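Local coordinates for acetyl-CoA acetyltransferase (Bacillus anthracis, PDB 3SS6), which probably catalyses the thiolase reaction, the reversible condensation of two acetyl-CoA molecules to acetoacetyl-CoA and free CoA, at residues I172-Q177 / S242-N247; L187-I192 / P221-T226. One frame throughout, in Å; residues are numbered along the deposited sequence.

How the interactions relate
Both interactions fasten loops of the N-terminal thiolase region against one helix, 174-194: interaction 1 takes its first turn and the residues leading into it, interaction 2 a stretch near its far end. Their centres lie 18 Å apart and their nearest atoms about 6 Å, without touching. Along the chain interaction 2 is nested within the loop that interaction 1 closes. Helix 227-231, which follows 221-226, touches both: Leu230 O accepts from Arg174 of interaction 1, and the Leu230 side chain meets Ile225 of interaction 2. Interaction 1 is buried and largely polar, whereas interaction 2 is apolar and at the surface, where its loop holds a sulfate.

Interaction 1 (I172-Q177 / S242-N247); sequences ITREEQ and SVTAGN
A glutamine amide, Gln177, is the polar clasp of this buried contact, binding a loop serine with its nitrogen and a water with its oxygen. It stands in the first turn of helix 174-194, which a capping box opens: Thr173 OG1 accepts from Glu176 N, and Glu176 OE1 answers at Thr173 N. Because Gln177 is extended beyond CG, its amide arrives at Ser242, where NE2 donates to OG at 2.8 Å, nearly in the amide plane (158° at the hydrogen). Water 1 can bridge Gln177 OE1 and Asn247 O, although more acceptors surround it than it has protons. The loop is itself stiffened by Asn247, whose ND2 donates to Ser242 O at 3.0 Å while OD1 takes Thr244 N from above its carbonyl plane. An ST motif adds Thr244 OG1, accepting from Asn247 N. Outside the segments, Glu164 receives the Ser242 and Val243 amides. Arg174, bent at chi2 (64°), suits its place by packing its aliphatic part on the loop, CD 3.5 Å from Ser242 O, while its charged end pairs with Asp178 and the carbonyls of Leu230 and Leu233. Over the centre of one guanidinium face sits the methyl Thr244 CG2, 3.6 Å from Arg174 CZ.

Interaction 2 (L187-I192 / P221-T226); sequences LALKAI and PRADIT. With SO4 (sulfate ion), chain C.
Apolar packing alone joins the two segments, a helix-to-loop contact at the surface of the thiolase N-terminal region in which a proline ring lies against helix 174-194. Pro221 presents CG to Ala188 CB at 3.8 Å and to Ile192 CD1 at 4.0 Å, two residues one helical turn apart; the small alanine lets the ring come close to the helix, and the isoleucine crosses it at about a right angle. Leu189 embraces the loop with both methyls: CD2 lies 3.7 Å from Pro221 CB, while CD1 reaches along to Arg222 O and Ala223 CA. Leu348 of helix 345-348 touches both Ala188 and Pro221.

Hydrogen bonds shape the loop itself. Arg222 to Ile225 form a type I beta turn, closed by Ile225 N to Arg222 O, and Thr226 then caps helix 227-231 through Lys229 N. Two successive turn amides hold a sulfate, probably from the crystallisation liquor: Ala223 N donates to SO4 O1 at 2.8 Å, and Asp224 N donates to O4 less straight, at 139°.

The charged pair bridges the turn. Arg222, bent at chi3 (61°), grips Asp224 side-on with two nitrogens, while Ile225 CD1 lies above one guanidinium face, offset toward its edge. NE meets the syn lone pair of Asp224 OD1 at 2.8 Å, and NH2 reaches OD2 at 3.0 Å from above the carboxylate plane.

Interaction 1 (I172-Q177 / S242-N247)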
loop_
_atom_site.group_PDB
_atom_site.type_symbol
_atom_site.label_atom_id
_atom_site.label_comp_id
_atom_site.label_asym_id
_atom_site.label_seq_id
_atom_site.Cartn_x
_atom_site.Cartn_y
_atom_site.Cartn_z
ATOM N N ILE A 172 24.309 -34.042 7.564
ATOM C CA ILE A 172 24.727 -33.660 6.218
ATOM C C ILE A 172 25.747 -32.526 6.278
ATOM O O ILE A 172 25.536 -31.535 6.975
ATOM C CB ILE A 172 23.508 -33.203 5.407
ATOM C CG1 ILE A 172 22.478 -34.332 5.350
ATOM C CG2 ILE A 172 23.912 -32.784 4.008
ATOM C CD1 ILE A 172 21.134 -33.912 4.761
ATOM N N THR A 173 26.858 -32.675 5.562
ATOM C CA THR A 173 27.916 -31.669 5.619
ATOM C C THR A 173 27.747 -30.559 4.583
ATOM O O THR A 173 27.037 -30.715 3.586
ATOM C CB THR A 173 29.304 -32.299 5.422
ATOM O OG1 THR A 173 29.421 -32.757 4.072
ATOM C CG2 THR A 173 29.500 -33.474 6.378
ATOM N N ARG A 174 28.404 -29.432 4.835
ATOM C CA ARG A 174 28.460 -28.338 3.874
ATOM C C ARG A 174 29.042 -28.830 2.550
ATOM O O ARG A 174 28.521 -28.509 1.483
ATOM C CB ARG A 174 29.310 -27.189 4.431
ATOM C CG ARG A 174 29.608 -26.071 3.437
ATOM C CD ARG A 174 28.342 -25.340 2.977
ATOM N NE ARG A 174 28.693 -24.145 2.210
ATOM C CZ ARG A 174 28.912 -22.945 2.745
ATOM N NH1 ARG A 174 28.777 -22.754 4.057
ATOM N NH2 ARG A 174 29.246 -21.924 1.968
ATOM N N GLU A 175 30.124 -29.604 2.619
ATOM C CA GLU A 175 30.731 -30.157 1.403
ATOM C C GLU A 175 29.742 -30.990 0.588
ATOM O O GLU A 175 29.646 -30.827 -0.629
ATOM C CB GLU A 175 31.962 -31.001 1.730
ATOM C CG GLU A 175 32.503 -31.752 0.511
ATOM C CD GLU A 175 33.821 -32.447 0.791
ATOM O OE1 GLU A 175 34.722 -31.800 1.355
ATOM O OE2 GLU A 175 33.956 -33.635 0.440
ATOM N N GLU A 176 29.024 -31.899 1.247
ATOM C CA GLU A 176 28.033 -32.710 0.537
ATOM C C GLU A 176 27.021 -31.831 -0.195
ATOM O O GLU A 176 26.691 -32.074 -1.352
ATOM C CB GLU A 176 27.289 -33.647 1.493
ATOM C CG GLU A 176 28.117 -34.822 1.984
ATOM C CD GLU A 176 27.366 -35.700 2.975
ATOM O OE1 GLU A 176 26.904 -35.184 4.019
ATOM O OE2 GLU A 176 27.238 -36.912 2.703
ATOM N N GLN A 177 26.519 -30.815 0.490
ATOM C CA GLN A 177 25.538 -29.920 -0.117
ATOM C C GLN A 177 26.124 -29.185 -1.316
ATOM O O GLN A 177 25.481 -29.074 -2.362
ATOM C CB GLN A 177 25.029 -28.908 0.911
ATOM C CG GLN A 177 24.210 -29.552 2.033
ATOM C CD GLN A 177 23.898 -28.573 3.132
ATOM O OE1 GLN A 177 23.133 -27.632 2.938
ATOM N NE2 GLN A 177 24.513 -28.770 4.295
ATOM N N SER A 242 24.755 -24.290 7.187
ATOM C CA SER A 242 25.395 -24.755 5.956
ATOM C C SER A 242 24.510 -24.602 4.720
ATOM O O SER A 242 24.998 -24.695 3.601
ATOM C CB SER A 242 25.861 -26.206 6.098
ATOM O OG SER A 242 24.781 -27.043 6.480
ATOM N N VAL A 243 23.212 -24.372 4.910
ATOM C CA VAL A 243 22.346 -24.072 3.769
ATOM C C VAL A 243 22.581 -22.621 3.341
ATOM O O VAL A 243 22.493 -21.708 4.162
ATOM C CB VAL A 243 20.847 -24.306 4.099
ATOM C CG1 VAL A 243 19.965 -24.027 2.877
ATOM C CG2 VAL A 243 20.624 -25.728 4.590
ATOM N N THR A 244 22.892 -22.421 2.061
ATOM C CA THR A 244 23.213 -21.098 1.529
ATOM C C THR A 244 22.336 -20.805 0.310
ATOM O O THR A 244 21.582 -21.661 -0.150
ATOM C CB THR A 244 24.665 -21.027 1.039
ATOM O OG1 THR A 244 24.795 -21.803 -0.164
ATOM C CG2 THR A 244 25.629 -21.575 2.093
ATOM N N ALA A 245 22.450 -19.602 -0.234
ATOM C CA ALA A 245 21.750 -19.296 -1.479
ATOM C C ALA A 245 22.277 -20.156 -2.624
ATOM O O ALA A 245 21.550 -20.454 -3.571
ATOM C CB ALA A 245 21.896 -17.829 -1.823
ATOM N N GLY A 246 23.544 -20.550 -2.537
ATOM C CA GLY A 246 24.172 -21.319 -3.599
ATOM C C GLY A 246 23.777 -22.783 -3.622
ATOM O O GLY A 246 23.783 -23.408 -4.677
ATOM N N ASN A 247 23.444 -23.350 -2.467
ATOM C CA ASN A 247 23.049 -24.758 -2.462
ATOM C C ASN A 247 21.555 -24.945 -2.218
ATOM O O ASN A 247 21.095 -26.032 -1.861
ATOM C CB ASN A 247 23.915 -25.603 -1.509
ATOM C CG ASN A 247 23.821 -25.152 -0.069
ATOM O OD1 ASN A 247 22.761 -24.735 0.395
ATOM N ND2 ASN A 247 24.929 -25.256 0.655
HETATM O O HOH W 1 21.256 -27.259 0.996
#

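Interaction 2 (L187-I192 / P221-T226)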
loop_
_atom_site.group_PDB
_atom_site.type_symbol
_atom_site.label_atom_id
_atom_site.label_comp_id
_atom_site.label_asym_id
_atom_site.label_seq_id
_atom_site.Cartn_x
_atom_site.Cartn_y
_atom_site.Cartn_z
ATOM N N LEU A 187 25.664 -30.407 -14.628
ATOM C CA LEU A 187 24.881 -31.312 -15.463
ATOM C C LEU A 187 23.837 -30.558 -16.289
ATOM O O LEU A 187 23.590 -30.914 -17.445
ATOM C CB LEU A 187 24.228 -32.414 -14.623
ATOM C CG LEU A 187 25.239 -33.353 -13.952
ATOM C CD1 LEU A 187 24.514 -34.415 -13.132
ATOM C CD2 LEU A 187 26.146 -34.016 -14.988
ATOM N N ALA A 188 23.243 -29.512 -15.710
ATOM C CA ALA A 188 22.289 -28.686 -16.455
ATOM C C ALA A 188 22.979 -28.004 -17.636
ATOM O O ALA A 188 22.473 -28.045 -18.762
ATOM C CB ALA A 188 21.614 -27.648 -15.537
ATOM N N LEU A 189 24.133 -27.384 -17.383
ATOM C CA LEU A 189 24.888 -26.716 -18.449
ATOM C C LEU A 189 25.244 -27.685 -19.572
ATOM O O LEU A 189 25.115 -27.349 -20.751
ATOM C CB LEU A 189 26.158 -26.043 -17.897
ATOM C CG LEU A 189 25.868 -24.836 -16.989
ATOM C CD1 LEU A 189 27.078 -24.448 -16.141
ATOM C CD2 LEU A 189 25.380 -23.638 -17.803
ATOM N N LYS A 190 25.680 -28.885 -19.197
ATOM C CA LYS A 190 26.033 -29.915 -20.165
ATOM C C LYS A 190 24.814 -30.329 -20.991
ATOM O O LYS A 190 24.897 -30.432 -22.211
ATOM C CB LYS A 190 26.653 -31.125 -19.451
ATOM C CG LYS A 190 27.312 -32.155 -20.359
ATOM C CD LYS A 190 26.307 -33.095 -21.006
ATOM C CE LYS A 190 27.029 -34.279 -21.658
ATOM N NZ LYS A 190 26.390 -34.687 -22.938
ATOM N N ALA A 191 23.682 -30.555 -20.330
ATOM C CA ALA A 191 22.467 -30.937 -21.044
ATOM C C ALA A 191 22.052 -29.848 -22.021
ATOM O O ALA A 191 21.656 -30.122 -23.156
ATOM C CB ALA A 191 21.337 -31.229 -20.069
ATOM N N ILE A 192 22.134 -28.604 -21.574
ATOM C CA ILE A 192 21.779 -27.486 -22.430
ATOM C C ILE A 192 22.674 -27.444 -23.669
ATOM O O ILE A 192 22.182 -27.348 -24.795
ATOM C CB ILE A 192 21.842 -26.160 -21.665
ATOM C CG1 ILE A 192 20.703 -26.101 -20.639
ATOM C CG2 ILE A 192 21.747 -24.992 -22.635
ATOM C CD1 ILE A 192 20.859 -24.992 -19.614
ATOM N N PRO A 221 21.043 -21.816 -14.710
ATOM C CA PRO A 221 22.364 -22.445 -14.595
ATOM C C PRO A 221 23.488 -21.434 -14.794
ATOM O O PRO A 221 23.384 -20.567 -15.671
ATOM C CB PRO A 221 22.352 -23.481 -15.718
ATOM C CG PRO A 221 20.880 -23.886 -15.790
ATOM C CD PRO A 221 20.162 -22.550 -15.637
ATOM N N ARG A 222 24.541 -21.547 -13.987
ATOM C CA ARG A 222 25.628 -20.572 -13.984
ATOM C C ARG A 222 26.983 -21.220 -14.211
ATOM O O ARG A 222 27.409 -22.058 -13.425
ATOM C CB ARG A 222 25.703 -19.845 -12.643
ATOM C CG ARG A 222 24.476 -19.045 -12.250
ATOM C CD ARG A 222 24.626 -18.555 -10.799
ATOM N NE ARG A 222 25.791 -17.682 -10.626
ATOM C CZ ARG A 222 26.201 -17.196 -9.455
ATOM N NH1 ARG A 222 25.548 -17.502 -8.340
ATOM N NH2 ARG A 222 27.269 -16.407 -9.394
ATOM N N ALA A 223 27.674 -20.797 -15.257
ATOM C CA ALA A 223 29.022 -21.303 -15.511
ATOM C C ALA A 223 30.006 -20.847 -14.427
ATOM O O ALA A 223 31.044 -21.481 -14.213
ATOM C CB ALA A 223 29.495 -20.869 -16.888
ATOM N N ASP A 224 29.679 -19.759 -13.736
ATOM C CA ASP A 224 30.578 -19.219 -12.721
ATOM C C ASP A 224 30.396 -19.854 -11.335
ATOM O O ASP A 224 31.095 -19.496 -10.382
ATOM C CB ASP A 224 30.485 -17.687 -12.655
ATOM C CG ASP A 224 29.172 -17.196 -12.076
ATOM O OD1 ASP A 224 28.203 -17.978 -12.025
ATOM O OD2 ASP A 224 29.108 -16.014 -11.676
ATOM N N ILE A 225 29.468 -20.799 -11.222
ATOM C CA ILE A 225 29.354 -21.585 -10.003
ATOM C C ILE A 225 30.506 -22.588 -9.971
ATOM O O ILE A 225 30.637 -23.442 -10.854
ATOM C CB ILE A 225 28.005 -22.312 -9.907
ATOM C CG1 ILE A 225 26.876 -21.317 -9.605
ATOM C CG2 ILE A 225 28.044 -23.382 -8.826
ATOM C CD1 ILE A 225 27.009 -20.617 -8.260
ATOM N N THR A 226 31.359 -22.451 -8.963
ATOM C CA THR A 226 32.506 -23.331 -8.782
ATOM C C THR A 226 32.514 -23.807 -7.339
ATOM O O THR A 226 31.820 -23.238 -6.491
ATOM C CB THR A 226 33.816 -22.593 -9.015
ATOM O OG1 THR A 226 33.908 -21.482 -8.104
ATOM C CG2 THR A 226 33.900 -22.088 -10.454
HETATM S S SO4 C . 26.918 -17.457 -16.115
HETATM O O1 SO4 C . 26.450 -18.714 -16.707
HETATM O O2 SO4 C . 27.422 -16.590 -17.180
HETATM O O3 SO4 C . 25.808 -16.793 -15.430
HETATM O O4 SO4 C . 27.994 -17.716 -15.155
#